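Local atomic coordinates of oxidoreductase, 2OG-Fe oxygenase family protein, putative, expressed (Oryza sativa subsp. japonica, PDB entry 5XOI), a protein that probably acts as an iron(II)- and 2-oxoglutarate-dependent dioxygenase of the AlkB family; this chain is its oxygenase domain. Residues P154-Y168 against S178-G191. Sequence-based numbering, arbitrary orientation.
Sequences PVVSFSLGDTAEFLY and SKVDLESGDVLIFG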
loop_
_atom_site.group_PDB
_atom_site.type_symbol
_atom_site.label_atom_id
_atom_site.label_comp_id
_atom_site.label_asym_id
_atom_site.label_seq_id
_atom_site.Cartn_x
_atom_site.Cartn_y
_atom_site.Cartn_z
ATOM N N PRO A 154 -0.363 -9.941 -6.416
ATOM C CA PRO A 154 -0.273 -9.364 -5.075
ATOM C C PRO A 154 -0.535 -7.867 -5.036
ATOM O O PRO A 154 -0.404 -7.144 -6.026
ATOM C CB PRO A 154 1.171 -9.662 -4.657
ATOM C CG PRO A 154 1.920 -9.698 -5.950
ATOM C CD PRO A 154 0.957 -10.288 -6.971
ATOM N N VAL A 155 -0.901 -7.421 -3.836
ATOM C CA VAL A 155 -0.892 -6.011 -3.462
ATOM C C VAL A 155 0.449 -5.728 -2.801
ATOM O O VAL A 155 0.854 -6.467 -1.900
ATOM C CB VAL A 155 -2.046 -5.704 -2.493
ATOM C CG1 VAL A 155 -2.028 -4.231 -2.042
ATOM C CG2 VAL A 155 -3.398 -6.097 -3.112
ATOM N N VAL A 156 1.132 -4.669 -3.229
ATOM C CA VAL A 156 2.423 -4.277 -2.643
ATOM C C VAL A 156 2.272 -2.880 -2.060
ATOM O O VAL A 156 1.948 -1.940 -2.790
ATOM C CB VAL A 156 3.559 -4.307 -3.674
ATOM C CG1 VAL A 156 4.862 -3.814 -3.049
ATOM C CG2 VAL A 156 3.731 -5.720 -4.246
ATOM N N SER A 157 2.551 -2.734 -0.761
ATOM C CA SER A 157 2.241 -1.510 -0.019
ATOM C C SER A 157 3.496 -0.937 0.634
ATOM O O SER A 157 4.139 -1.615 1.445
ATOM C CB SER A 157 1.177 -1.802 1.045
ATOM O OG SER A 157 1.111 -0.786 2.025
ATOM N N PHE A 158 3.818 0.323 0.308
ATOM C CA PHE A 158 4.912 1.070 0.935
ATOM C C PHE A 158 4.373 1.873 2.112
ATOM O O PHE A 158 3.304 2.477 2.013
ATOM C CB PHE A 158 5.549 2.091 -0.023
ATOM C CG PHE A 158 6.218 1.522 -1.251
ATOM C CD1 PHE A 158 6.352 0.162 -1.457
ATOM C CD2 PHE A 158 6.743 2.399 -2.194
ATOM C CE1 PHE A 158 6.988 -0.319 -2.595
ATOM C CE2 PHE A 158 7.379 1.936 -3.325
ATOM C CZ PHE A 158 7.501 0.571 -3.534
ATOM N N SER A 159 5.154 1.956 3.191
ATOM C CA SER A 159 4.799 2.766 4.354
ATOM C C SER A 159 5.909 3.774 4.618
ATOM O O SER A 159 7.087 3.410 4.623
ATOM C CB SER A 159 4.574 1.899 5.603
ATOM O OG SER A 159 3.391 1.122 5.500
ATOM N N LEU A 160 5.541 5.040 4.840
ATOM C CA LEU A 160 6.530 6.074 5.130
ATOM C C LEU A 160 5.965 7.056 6.145
ATOM O O LEU A 160 4.779 7.391 6.100
ATOM C CB LEU A 160 6.957 6.842 3.866
ATOM C CG LEU A 160 7.565 6.062 2.693
ATOM C CD1 LEU A 160 6.483 5.497 1.789
ATOM C CD2 LEU A 160 8.486 6.964 1.894
ATOM N N GLY A 161 6.828 7.535 7.043
ATOM C CA GLY A 161 6.393 8.504 8.038
ATOM C C GLY A 161 6.003 7.857 9.351
ATOM O O GLY A 161 6.679 6.940 9.821
ATOM N N ASP A 162 4.926 8.336 9.967
ATOM C CA ASP A 162 4.450 7.745 11.214
ATOM C C ASP A 162 4.005 6.295 11.018
ATOM O O ASP A 162 3.518 5.905 9.953
ATOM C CB ASP A 162 3.281 8.556 11.764
ATOM C CG ASP A 162 3.709 9.904 12.306
ATOM O OD1 ASP A 162 4.866 10.030 12.785
ATOM O OD2 ASP A 162 2.875 10.839 12.262
ATOM N N THR A 163 4.148 5.511 12.080
ATOM C CA THR A 163 3.753 4.108 12.064
ATOM C C THR A 163 2.236 3.969 12.017
ATOM O O THR A 163 1.510 4.722 12.678
ATOM C CB THR A 163 4.303 3.424 13.311
ATOM O OG1 THR A 163 5.737 3.500 13.292
ATOM C CG2 THR A 163 3.839 1.957 13.400
ATOM N N ALA A 164 1.755 3.004 11.229
ATOM C CA ALA A 164 0.342 2.638 11.219
ATOM C C ALA A 164 0.142 1.337 11.979
ATOM O O ALA A 164 0.959 0.426 11.876
ATOM C CB ALA A 164 -0.175 2.452 9.794
ATOM N N GLU A 165 -0.947 1.259 12.746
ATOM C CA GLU A 165 -1.447 -0.007 13.267
ATOM C C GLU A 165 -2.348 -0.599 12.184
ATOM O O GLU A 165 -3.392 -0.026 11.862
ATOM C CB GLU A 165 -2.185 0.214 14.591
ATOM C CG GLU A 165 -1.254 0.732 15.692
ATOM C CD GLU A 165 -1.928 0.920 17.047
ATOM O OE1 GLU A 165 -2.921 0.217 17.343
ATOM O OE2 GLU A 165 -1.442 1.764 17.833
ATOM N N PHE A 166 -1.920 -1.717 11.591
ATOM C CA PHE A 166 -2.548 -2.297 10.403
ATOM C C PHE A 166 -3.301 -3.555 10.815
ATOM O O PHE A 166 -2.722 -4.451 11.438
ATOM C CB PHE A 166 -1.482 -2.605 9.342
ATOM C CG PHE A 166 -2.020 -3.156 8.042
ATOM C CD1 PHE A 166 -2.517 -2.306 7.057
ATOM C CD2 PHE A 166 -1.977 -4.524 7.779
ATOM C CE1 PHE A 166 -2.984 -2.803 5.853
ATOM C CE2 PHE A 166 -2.446 -5.026 6.558
ATOM C CZ PHE A 166 -2.950 -4.165 5.602
ATOM N N LEU A 167 -4.596 -3.610 10.494
ATOM C CA LEU A 167 -5.428 -4.757 10.830
ATOM C C LEU A 167 -5.573 -5.651 9.608
ATOM O O LEU A 167 -5.668 -5.154 8.479
ATOM C CB LEU A 167 -6.821 -4.314 11.296
ATOM C CG LEU A 167 -7.072 -3.941 12.761
ATOM C CD1 LEU A 167 -5.904 -3.244 13.418
ATOM C CD2 LEU A 167 -8.329 -3.091 12.855
ATOM N N TYR A 168 -5.622 -6.966 9.827
ATOM C CA TYR A 168 -5.874 -7.876 8.715
ATOM C C TYR A 168 -6.538 -9.156 9.212
ATOM O O TYR A 168 -6.287 -9.614 10.332
ATOM C CB TYR A 168 -4.584 -8.221 7.949
ATOM C CG TYR A 168 -3.488 -8.840 8.784
ATOM C CD1 TYR A 168 -2.638 -8.048 9.552
ATOM C CD2 TYR A 168 -3.281 -10.219 8.775
ATOM C CE1 TYR A 168 -1.610 -8.622 10.311
ATOM C CE2 TYR A 168 -2.266 -10.802 9.532
ATOM C CZ TYR A 168 -1.440 -10.004 10.297
ATOM O OH TYR A 168 -0.440 -10.597 11.045
ATOM N N SER A 178 -6.052 -9.648 13.063
ATOM C CA SER A 178 -4.715 -9.549 13.638
ATOM C C SER A 178 -4.191 -8.128 13.434
ATOM O O SER A 178 -4.696 -7.379 12.595
ATOM C CB SER A 178 -3.767 -10.551 12.979
ATOM O OG SER A 178 -4.214 -11.889 13.150
ATOM N N LYS A 179 -3.151 -7.769 14.196
ATOM C CA LYS A 179 -2.537 -6.442 14.110
ATOM C C LYS A 179 -1.037 -6.568 13.862
ATOM O O LYS A 179 -0.366 -7.397 14.482
ATOM C CB LYS A 179 -2.754 -5.616 15.399
ATOM C CG LYS A 179 -4.183 -5.568 15.934
ATOM C CD LYS A 179 -4.217 -4.984 17.355
ATOM C CE LYS A 179 -5.603 -5.087 17.987
ATOM N NZ LYS A 179 -5.596 -4.698 19.426
ATOM N N VAL A 180 -0.513 -5.736 12.961
ATOM C CA VAL A 180 0.928 -5.562 12.800
ATOM C C VAL A 180 1.205 -4.076 12.627
ATOM O O VAL A 180 0.423 -3.350 12.009
ATOM C CB VAL A 180 1.494 -6.368 11.606
ATOM C CG1 VAL A 180 0.925 -5.871 10.265
ATOM C CG2 VAL A 180 3.015 -6.315 11.605
ATOM N N ASP A 181 2.319 -3.615 13.192
ATOM C CA ASP A 181 2.734 -2.238 12.973
ATOM C C ASP A 181 3.488 -2.117 11.654
ATOM O O ASP A 181 4.447 -2.861 11.401
ATOM C CB ASP A 181 3.618 -1.736 14.111
ATOM C CG ASP A 181 2.845 -1.465 15.388
ATOM O OD1 ASP A 181 1.596 -1.483 15.394
ATOM O OD2 ASP A 181 3.517 -1.225 16.408
ATOM N N LEU A 182 3.081 -1.156 10.837
ATOM C CA LEU A 182 3.786 -0.823 9.605
ATOM C C LEU A 182 4.550 0.465 9.868
ATOM O O LEU A 182 3.945 1.536 10.014
ATOM C CB LEU A 182 2.821 -0.684 8.429
ATOM C CG LEU A 182 1.978 -1.931 8.121
ATOM C CD1 LEU A 182 1.004 -1.649 6.973
ATOM C CD2 LEU A 182 2.872 -3.103 7.774
ATOM N N GLU A 183 5.876 0.348 9.978
ATOM C CA GLU A 183 6.762 1.457 10.309
ATOM C C GLU A 183 7.367 2.030 9.038
ATOM O O GLU A 183 7.348 1.400 7.986
ATOM C CB GLU A 183 7.887 1.003 11.248
ATOM C CG GLU A 183 7.425 0.276 12.493
ATOM C CD GLU A 183 8.594 -0.144 13.364
ATOM O OE1 GLU A 183 8.843 0.509 14.395
ATOM O OE2 GLU A 183 9.275 -1.124 13.007
ATOM N N SER A 184 7.919 3.236 9.149
ATOM C CA SER A 184 8.492 3.896 7.977
ATOM C C SER A 184 9.563 3.024 7.325
ATOM O O SER A 184 10.485 2.543 7.993
ATOM C CB SER A 184 9.086 5.251 8.368
ATOM O OG SER A 184 9.318 6.041 7.216
ATOM N N GLY A 185 9.439 2.841 6.010
ATOM C CA GLY A 185 10.313 1.995 5.234
ATOM C C GLY A 185 9.822 0.578 5.037
ATOM O O GLY A 185 10.360 -0.132 4.178
ATOM N N ASP A 186 8.825 0.139 5.803
ATOM C CA ASP A 186 8.318 -1.222 5.647
ATOM C C ASP A 186 7.586 -1.380 4.317
ATOM O O ASP A 186 6.928 -0.458 3.822
ATOM C CB ASP A 186 7.366 -1.598 6.779
ATOM C CG ASP A 186 8.066 -1.781 8.131
ATOM O OD1 ASP A 186 9.315 -1.725 8.202
ATOM O OD2 ASP A 186 7.337 -1.983 9.133
ATOM N N VAL A 187 7.707 -2.568 3.732
ATOM C CA VAL A 187 6.923 -2.941 2.559
ATOM C C VAL A 187 6.151 -4.199 2.909
ATOM O O VAL A 187 6.732 -5.164 3.410
ATOM C CB VAL A 187 7.795 -3.170 1.310
ATOM C CG1 VAL A 187 6.943 -3.745 0.164
ATOM C CG2 VAL A 187 8.427 -1.867 0.878
ATOM N N LEU A 188 4.843 -4.170 2.687
ATOM C CA LEU A 188 3.969 -5.304 2.956
ATOM C C LEU A 188 3.439 -5.827 1.629
ATOM O O LEU A 188 3.049 -5.037 0.766
ATOM C CB LEU A 188 2.799 -4.884 3.854
ATOM C CG LEU A 188 1.733 -5.949 4.086
ATOM C CD1 LEU A 188 2.291 -7.065 4.958
ATOM C CD2 LEU A 188 0.504 -5.326 4.745
ATOM N N ILE A 189 3.438 -7.149 1.456
ATOM C CA ILE A 189 2.904 -7.781 0.251
ATOM C C ILE A 189 1.850 -8.789 0.675
ATOM O O ILE A 189 2.101 -9.601 1.564
ATOM C CB ILE A 189 4.007 -8.478 -0.569
ATOM C CG1 ILE A 189 5.109 -7.485 -0.938
ATOM C CG2 ILE A 189 3.397 -9.089 -1.840
ATOM C CD1 ILE A 189 6.167 -8.051 -1.847
ATOM N N PHE A 190 0.666 -8.737 0.057
ATOM C CA PHE A 190 -0.289 -9.830 0.203
ATOM C C PHE A 190 -0.800 -10.275 -1.165
ATOM O O PHE A 190 -1.328 -9.471 -1.941
ATOM C CB PHE A 190 -1.449 -9.504 1.178
ATOM C CG PHE A 190 -2.139 -8.151 1.000
ATOM C CD1 PHE A 190 -1.598 -6.986 1.540
ATOM C CD2 PHE A 190 -3.406 -8.081 0.425
ATOM C CE1 PHE A 190 -2.267 -5.763 1.437
ATOM C CE2 PHE A 190 -4.082 -6.869 0.319
ATOM C CZ PHE A 190 -3.508 -5.703 0.816
ATOM N N GLY A 191 -0.610 -11.559 -1.467
ATOM C CA GLY A 191 -1.100 -12.138 -2.703
ATOM C C GLY A 191 -1.411 -13.606 -2.495
ATOM O O GLY A 191 -1.423 -14.081 -1.352
HETATM O O HOH W 1 3.855 -0.911 4.112
HETATM O O HOH W 2 7.306 4.801 11.492
HETATM O O HOH W 3 3.963 3.726 8.326
HETATM O O HOH W 4 6.958 2.820 15.402
HETATM O O HOH W 5 0.220 -10.127 13.801
#
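Asp-186 O accepts two bonds, one from Ser-159 N at 3.1 Å, the other from a water that also donates to Ser-157 O and accepts from Ser-159 OG. Nearby, Gly-161 N donates to Ser-184 OG at 2.9 Å, tying the end of strand 155-161 to the turn between two antiparallel ladders. In the first ladder Val-155 and Ser-157 form hydrogen-bonded pairs with Phe-190 and Leu-188; in the second Ala-164, Phe-166 and Tyr-168 pair likewise with Leu-182, Val-180 and Ser-178. Between the ladders the register slips by one residue, and that type II turn, from Glu-183 to Asp-186, carries segment 178-191 from one sheet to the other. Phe-166 bridges them: its CG lies 3.5 Å from Leu-182 CD1, while CE2 reaches Leu-188 CD2, also 3.5 Å away. The ring of Phe-190, with CG wedged between backbone N and carbonyl carbon (chi1 47°), turns alongside Val-155, whose CB sits over one face, 3.7 Å from the ring centroid. An alanine in place of Phe-190 would probably strip Val-155 of this aromatic cover and open a gap near the metal site. Tyr-168 receives Ser-178 CB over a ring face in the same manner, 3.9 Å from its centroid. The arrangement belongs to the double-stranded beta-helix core of 2-oxoglutarate oxygenases: Phe-166 lies beside the manganese ligand His-199, and Ser-159 OG bonds Arg-223, a 2-oxoglutarate-binding residue. Strand 155-161 runs between 187-190 and 223-229, strand 163-169 between 178-182 and 198-205, and helix 87-106 packs on Val-156, Phe-158 and Ile-189.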